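Local coordinates for bacterial transferase hexapeptide (Three repeats) family protein (Acinetobacter baumannii, PDB 4M9C) that probably transfers an acetyl group from acetyl-CoA to a UDP-linked amino sugar on the route to UDP-N,N'-diacetylbacillosamine, at residues D139-D144 and N157-D162; A164-G169 and A187-G192. All coordinates share one frame; numbering follows the deposited sequence.

Interaction 1 (D139-D144 and N157-D162)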
ATOM      1  N   ASP A 139      -5.113   9.103  16.468  1.00 25.52           N
ATOM      2  CA  ASP A 139      -5.126  10.388  17.162  1.00 26.31           C
ATOM      3  C   ASP A 139      -4.869  11.584  16.253  1.00 29.29           C
ATOM      4  O   ASP A 139      -4.310  12.584  16.681  1.00 30.79           O
ATOM      5  CB  ASP A 139      -4.147  10.366  18.344  1.00 25.18           C
ATOM      6  CG  ASP A 139      -4.530   9.315  19.386  1.00 33.10           C
ATOM      7  OD1 ASP A 139      -5.648   9.399  19.935  1.00 30.56           O
ATOM      8  OD2 ASP A 139      -3.735   8.381  19.622  1.00 33.55           O
ATOM      9  N   CYS A 140      -5.293  11.495  15.002  1.00 28.46           N
ATOM     10  CA  CYS A 140      -5.132  12.626  14.099  1.00 31.04           C
ATOM     11  C   CYS A 140      -6.402  13.454  14.072  1.00 30.61           C
ATOM     12  O   CYS A 140      -7.485  12.943  14.332  1.00 26.26           O
ATOM     13  CB  CYS A 140      -4.803  12.153  12.694  1.00 23.67           C
ATOM     14  SG  CYS A 140      -3.159  11.532  12.559  1.00 28.11           S
ATOM     15  N   VAL A 141      -6.257  14.742  13.788  1.00 28.22           N
ATOM     16  CA  VAL A 141      -7.406  15.592  13.561  1.00 26.78           C
ATOM     17  C   VAL A 141      -7.214  16.216  12.188  1.00 31.54           C
ATOM     18  O   VAL A 141      -6.176  16.820  11.897  1.00 29.86           O
ATOM     19  CB  VAL A 141      -7.548  16.675  14.646  1.00 29.69           C
ATOM     20  CG1 VAL A 141      -8.734  17.582  14.336  1.00 31.19           C
ATOM     21  CG2 VAL A 141      -7.692  16.025  16.032  1.00 26.39           C
ATOM     22  N   ILE A 142      -8.212  16.045  11.334  1.00 30.69           N
ATOM     23  CA  ILE A 142      -8.118  16.491   9.961  1.00 30.56           C
ATOM     24  C   ILE A 142      -9.300  17.389   9.659  1.00 30.58           C
ATOM     25  O   ILE A 142     -10.435  17.028   9.941  1.00 27.67           O
ATOM     26  CB  ILE A 142      -8.080  15.291   9.020  1.00 30.44           C
ATOM     27  CG1 ILE A 142      -6.752  14.555   9.216  1.00 31.20           C
ATOM     28  CG2 ILE A 142      -8.239  15.738   7.579  1.00 28.21           C
ATOM     29  CD1 ILE A 142      -6.594  13.358   8.326  1.00 38.26           C
ATOM     30  N   GLY A 143      -9.019  18.575   9.123  1.00 30.49           N
ATOM     31  CA  GLY A 143     -10.038  19.593   8.916  1.00 25.44           C
ATOM     32  C   GLY A 143     -10.871  19.372   7.671  1.00 31.66           C
ATOM     33  O   GLY A 143     -11.027  18.233   7.220  1.00 30.03           O
ATOM     34  N   ASP A 144     -11.407  20.462   7.114  1.00 27.10           N
ATOM     35  CA  ASP A 144     -12.313  20.387   5.969  1.00 27.56           C
ATOM     36  C   ASP A 144     -11.567  20.600   4.663  1.00 25.89           C
ATOM     37  O   ASP A 144     -10.566  21.302   4.635  1.00 26.28           O
ATOM     38  CB  ASP A 144     -13.408  21.452   6.075  1.00 30.59           C
ATOM     39  CG  ASP A 144     -14.237  21.313   7.327  1.00 32.25           C
ATOM     40  OD1 ASP A 144     -14.357  20.182   7.838  1.00 34.69           O
ATOM     41  OD2 ASP A 144     -14.772  22.334   7.798  1.00 36.91           O
ATOM     42  N   ASN A 157      -0.855  11.386  15.728  1.00 26.32           N
ATOM     43  CA  ASN A 157      -0.825  12.676  16.407  1.00 28.49           C
ATOM     44  C   ASN A 157      -0.463  13.817  15.475  1.00 30.31           C
ATOM     45  O   ASN A 157       0.406  14.639  15.780  1.00 28.96           O
ATOM     46  CB  ASN A 157       0.117  12.648  17.613  1.00 24.18           C
ATOM     47  CG  ASN A 157      -0.495  11.938  18.809  1.00 32.97           C
ATOM     48  OD1 ASN A 157      -1.483  12.402  19.396  1.00 31.49           O
ATOM     49  ND2 ASN A 157       0.088  10.807  19.174  1.00 30.95           N
ATOM     50  N   ILE A 158      -1.137  13.858  14.334  1.00 28.22           N
ATOM     51  CA  ILE A 158      -0.924  14.923  13.366  1.00 26.74           C
ATOM     52  C   ILE A 158      -2.231  15.685  13.209  1.00 29.82           C
ATOM     53  O   ILE A 158      -3.306  15.082  13.163  1.00 29.94           O
ATOM     54  CB  ILE A 158      -0.454  14.341  12.025  1.00 26.83           C
ATOM     55  CG1 ILE A 158       0.938  13.717  12.194  1.00 26.93           C
ATOM     56  CG2 ILE A 158      -0.462  15.414  10.921  1.00 22.83           C
ATOM     57  CD1 ILE A 158       1.383  12.843  11.035  1.00 23.95           C
ATOM     58  N   HIS A 159      -2.149  17.010  13.164  1.00 29.15           N
ATOM     59  CA  HIS A 159      -3.322  17.828  12.896  1.00 28.64           C
ATOM     60  C   HIS A 159      -3.128  18.501  11.541  1.00 31.84           C
ATOM     61  O   HIS A 159      -2.191  19.278  11.346  1.00 29.27           O
ATOM     62  CB  HIS A 159      -3.540  18.870  14.004  1.00 32.60           C
ATOM     63  CG  HIS A 159      -3.777  18.274  15.361  1.00 38.49           C
ATOM     64  ND1 HIS A 159      -4.025  19.041  16.481  1.00 40.42           N
ATOM     65  CD2 HIS A 159      -3.810  16.985  15.776  1.00 37.06           C
ATOM     66  CE1 HIS A 159      -4.204  18.252  17.525  1.00 42.58           C
ATOM     67  NE2 HIS A 159      -4.077  16.999  17.125  1.00 40.56           N
ATOM     68  N   ILE A 160      -3.989  18.158  10.595  1.00 30.84           N
ATOM     69  CA  ILE A 160      -3.925  18.718   9.250  1.00 31.74           C
ATOM     70  C   ILE A 160      -5.106  19.662   9.096  1.00 32.91           C
ATOM     71  O   ILE A 160      -6.253  19.237   9.135  1.00 29.69           O
ATOM     72  CB  ILE A 160      -3.974  17.608   8.185  1.00 29.88           C
ATOM     73  CG1 ILE A 160      -2.754  16.690   8.348  1.00 26.84           C
ATOM     74  CG2 ILE A 160      -4.011  18.199   6.791  1.00 28.68           C
ATOM     75  CD1 ILE A 160      -2.718  15.527   7.390  1.00 28.45           C
ATOM     76  N   GLU A 161      -4.826  20.952   8.960  1.00 29.27           N
ATOM     77  CA  GLU A 161      -5.887  21.952   8.981  1.00 30.28           C
ATOM     78  C   GLU A 161      -6.549  22.132   7.611  1.00 30.50           C
ATOM     79  O   GLU A 161      -6.096  21.557   6.627  1.00 27.75           O
ATOM     80  CB  GLU A 161      -5.339  23.273   9.539  1.00 37.73           C
ATOM     81  CG  GLU A 161      -4.914  23.137  11.000  1.00 35.29           C
ATOM     82  CD  GLU A 161      -4.155  24.342  11.512  1.00 44.66           C
ATOM     83  OE1 GLU A 161      -3.858  25.250  10.711  1.00 50.48           O
ATOM     84  OE2 GLU A 161      -3.850  24.380  12.725  1.00 58.07           O
ATOM     85  N   ASP A 162      -7.629  22.913   7.565  1.00 30.63           N
ATOM     86  CA  ASP A 162      -8.419  23.100   6.346  1.00 28.86           C
ATOM     87  C   ASP A 162      -7.606  23.279   5.073  1.00 28.98           C
ATOM     88  O   ASP A 162      -6.579  23.957   5.071  1.00 33.79           O
ATOM     89  CB  ASP A 162      -9.356  24.305   6.491  1.00 31.82           C
ATOM     90  CG  ASP A 162     -10.437  24.089   7.534  1.00 35.11           C
ATOM     91  OD1 ASP A 162     -11.281  24.997   7.691  1.00 40.93           O
ATOM     92  OD2 ASP A 162     -10.464  23.011   8.179  1.00 34.18           O
TER
HETATM   93  O   HOH W   1      -4.568  14.728  18.465  1.00 41.39           O
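Asn157 meets Asp139 side chain to side chain, its OD1 lying 3.5 Å from Asp139 CB, while the carboxylate of Asp139 forms a salt bridge to Lys15 of the second subunit. At Ile158 the parallel pairing begins: its carbonyl O accepts Val141 N at 3.0 Å. The imidazole of His159 is met over a face and at an edge. Val141 CG2 makes a CH-pi contact, 4.2 Å from the ring centroid and displaced toward the rim; CG2 is placed there, beside the backbone N, because CG1 stands anti to that N (chi1 178°). In the ring plane, His159 NE2 is 2.7 Å from a water that donates to Asp139 O. Successive coils of the left-handed beta-helix stack in this way, each adding a parallel strand to each of three flat walls. Ile160 bonds in both directions, its N to Val141 O and its O to Gly143 N, and its side chain lies beside Ile142 on the inner face, against Phe148. Asp162 OD2 takes Asp144 N at 2.9 Å, a nearly straight bond (171°) entering from above the carboxylate plane. Asp144 OD2 lies 4.4 Å from Asp162 OD2, like charges close together, and Lys126 N bonds to Asp144 OD1.

Interaction 2 (A164-G169 and A187-G192)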
ATOM      1  N   ALA A 164      -5.497  21.812   3.320  1.00 26.66           N
ATOM      2  CA  ALA A 164      -4.156  21.296   3.073  1.00 24.33           C
ATOM      3  C   ALA A 164      -4.178  20.216   1.976  1.00 26.32           C
ATOM      4  O   ALA A 164      -5.170  19.514   1.806  1.00 27.32           O
ATOM      5  CB  ALA A 164      -3.566  20.759   4.342  1.00 24.24           C
ATOM      6  N   TYR A 165      -3.090  20.108   1.221  1.00 25.66           N
ATOM      7  CA  TYR A 165      -2.944  19.067   0.200  1.00 24.64           C
ATOM      8  C   TYR A 165      -1.687  18.265   0.526  1.00 24.76           C
ATOM      9  O   TYR A 165      -0.603  18.831   0.615  1.00 28.73           O
ATOM     10  CB  TYR A 165      -2.822  19.689  -1.202  1.00 28.52           C
ATOM     11  CG  TYR A 165      -2.518  18.695  -2.318  1.00 27.43           C
ATOM     12  CD1 TYR A 165      -1.207  18.381  -2.657  1.00 26.97           C
ATOM     13  CD2 TYR A 165      -3.543  18.074  -3.029  1.00 28.23           C
ATOM     14  CE1 TYR A 165      -0.925  17.478  -3.666  1.00 24.69           C
ATOM     15  CE2 TYR A 165      -3.268  17.169  -4.053  1.00 27.80           C
ATOM     16  CZ  TYR A 165      -1.958  16.878  -4.366  1.00 29.87           C
ATOM     17  OH  TYR A 165      -1.665  15.980  -5.372  1.00 29.71           O
ATOM     18  N   ILE A 166      -1.835  16.957   0.721  1.00 23.69           N
ATOM     19  CA  ILE A 166      -0.691  16.085   0.968  1.00 24.88           C
ATOM     20  C   ILE A 166      -0.342  15.335  -0.308  1.00 25.59           C
ATOM     21  O   ILE A 166      -1.127  14.515  -0.792  1.00 26.44           O
ATOM     22  CB  ILE A 166      -0.961  15.085   2.111  1.00 22.51           C
ATOM     23  CG1 ILE A 166      -1.584  15.807   3.310  1.00 23.41           C
ATOM     24  CG2 ILE A 166       0.336  14.384   2.515  1.00 23.54           C
ATOM     25  CD1 ILE A 166      -0.720  16.954   3.871  1.00 23.31           C
ATOM     26  N   GLY A 167       0.848  15.609  -0.836  1.00 25.07           N
ATOM     27  CA  GLY A 167       1.241  15.131  -2.148  1.00 25.30           C
ATOM     28  C   GLY A 167       1.497  13.641  -2.244  1.00 25.58           C
ATOM     29  O   GLY A 167       1.609  12.948  -1.234  1.00 24.06           O
ATOM     30  N   THR A 168       1.593  13.153  -3.478  1.00 25.92           N
ATOM     31  CA  THR A 168       1.687  11.719  -3.735  1.00 26.13           C
ATOM     32  C   THR A 168       2.993  11.133  -3.168  1.00 27.95           C
ATOM     33  O   THR A 168       4.092  11.627  -3.443  1.00 23.97           O
ATOM     34  CB  THR A 168       1.482  11.393  -5.259  1.00 24.34           C
ATOM     35  OG1 THR A 168       1.607   9.984  -5.484  1.00 28.11           O
ATOM     36  CG2 THR A 168       2.505  12.120  -6.120  1.00 27.59           C
ATOM     37  N   GLY A 169       2.860  10.093  -2.349  1.00 24.89           N
ATOM     38  CA  GLY A 169       4.014   9.452  -1.748  1.00 26.45           C
ATOM     39  C   GLY A 169       4.631  10.223  -0.590  1.00 26.55           C
ATOM     40  O   GLY A 169       5.642   9.809  -0.053  1.00 27.29           O
ATOM     41  N   ALA A 187      -1.677  24.618   3.380  1.00 25.19           N
ATOM     42  CA  ALA A 187      -0.315  24.250   3.026  1.00 24.54           C
ATOM     43  C   ALA A 187      -0.342  23.209   1.911  1.00 24.44           C
ATOM     44  O   ALA A 187      -1.360  22.552   1.671  1.00 24.08           O
ATOM     45  CB  ALA A 187       0.449  23.727   4.249  1.00 24.06           C
ATOM     46  N   ILE A 188       0.786  23.067   1.231  1.00 23.73           N
ATOM     47  CA  ILE A 188       0.953  22.071   0.195  1.00 23.66           C
ATOM     48  C   ILE A 188       2.201  21.247   0.509  1.00 27.62           C
ATOM     49  O   ILE A 188       3.312  21.767   0.494  1.00 24.66           O
ATOM     50  CB  ILE A 188       1.167  22.753  -1.168  1.00 24.17           C
ATOM     51  CG1 ILE A 188      -0.076  23.553  -1.573  1.00 27.14           C
ATOM     52  CG2 ILE A 188       1.556  21.742  -2.227  1.00 23.79           C
ATOM     53  CD1 ILE A 188       0.097  24.299  -2.871  1.00 27.28           C
ATOM     54  N   VAL A 189       2.024  19.964   0.799  1.00 23.67           N
ATOM     55  CA  VAL A 189       3.168  19.076   0.987  1.00 23.28           C
ATOM     56  C   VAL A 189       3.446  18.433  -0.369  1.00 24.68           C
ATOM     57  O   VAL A 189       2.582  17.744  -0.920  1.00 24.67           O
ATOM     58  CB  VAL A 189       2.855  17.986   2.055  1.00 24.75           C
ATOM     59  CG1 VAL A 189       3.952  16.931   2.103  1.00 21.06           C
ATOM     60  CG2 VAL A 189       2.656  18.628   3.424  1.00 23.90           C
ATOM     61  N   GLY A 190       4.630  18.662  -0.923  1.00 23.53           N
ATOM     62  CA  GLY A 190       4.893  18.257  -2.296  1.00 25.22           C
ATOM     63  C   GLY A 190       5.026  16.753  -2.419  1.00 28.02           C
ATOM     64  O   GLY A 190       5.315  16.091  -1.434  1.00 23.08           O
ATOM     65  N   MET A 191       4.821  16.207  -3.615  1.00 29.95           N
ATOM     66  CA  MET A 191       5.037  14.778  -3.813  1.00 27.85           C
ATOM     67  C   MET A 191       6.394  14.336  -3.280  1.00 27.47           C
ATOM     68  O   MET A 191       7.409  15.019  -3.445  1.00 26.33           O
ATOM     69  CB  MET A 191       4.932  14.397  -5.287  1.00 25.93           C
ATOM     70  CG  MET A 191       5.956  15.066  -6.165  1.00 37.94           C
ATOM     71  SD  MET A 191       5.814  14.521  -7.886  1.00 42.61           S
ATOM     72  CE  MET A 191       5.743  12.750  -7.635  1.00 17.81           C
ATOM     73  N   GLY A 192       6.409  13.175  -2.641  1.00 25.94           N
ATOM     74  CA  GLY A 192       7.647  12.591  -2.180  1.00 27.12           C
ATOM     75  C   GLY A 192       8.301  13.272  -0.994  1.00 27.03           C
ATOM     76  O   GLY A 192       9.368  12.832  -0.554  1.00 27.19           O
TER
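Tyr165 bonds to Ala187 and Val189, on either side of its bridge partner Ile188, in two parallel strands, 165-166 and 188-189. Tyr165 N donates to Ala187 O at 3.0 Å, and Val189 N returns to Tyr165 O at 2.9 Å, almost in line with the carbonyl. Gly167 N reaches Val189 O through a weak, bent bond. Past the strands the pairing resumes at the turn, where Gly192 N donates to Thr168 O. Gly167 packs so closely on the segment 187-192 that a beta carbon would collide with Val189 O and Met191 N, whereas Gly169 and Gly192 both adopt positive phi, a conformation that favours glycine.

Apolar contacts fall on both sides of the backbone. Inward, Ile166 and Val189 lie side by side; the bend at chi2 (-58°) brings Ile166 CD1 to 3.8 Å from Val189 CG2. On the other face, Tyr165 CD1 is 4.4 Å from Ile188 CG2. At the turn, Thr168 CG2 presses on Met191 CB at 3.4 Å, tighter than usual for carbons, and Met191 folds back at chi3 (-48°) to set its CE 3.6 Å from the same methyl. The Thr168 hydroxyl bonds to Pro150 O and to Asn155 of the third subunit.

Parallel pairing carried on into the turn, with stacked aliphatic residues inside, is characteristic of neighbouring coils of the left-handed beta-helix in hexapeptide-repeat acyltransferases.

How the interactions relate
After the Rossmann-fold sheet that includes strands 3-8 and 63-68, the chain winds into the left-handed beta-helix, and interaction 1 closes one turn of it: 139-144 leads through strands 147-148 and 153-154 before 157-162 arrives beside it. Interaction 2 opens directly afterwards, at 164-169, and closes when the chain, having passed strands 171-172 and 181-183, comes back at 187-192. The two closures are therefore in series, neither nesting nor crossing. They belong to different walls of the helix, with centres about 14 Å apart, yet they meet inside it, where Ile160 CD1 packs 4.2 Å from Ile166 CG1. Interaction 1 reaches the second subunit and interaction 2 the third, so both border subunit interfaces.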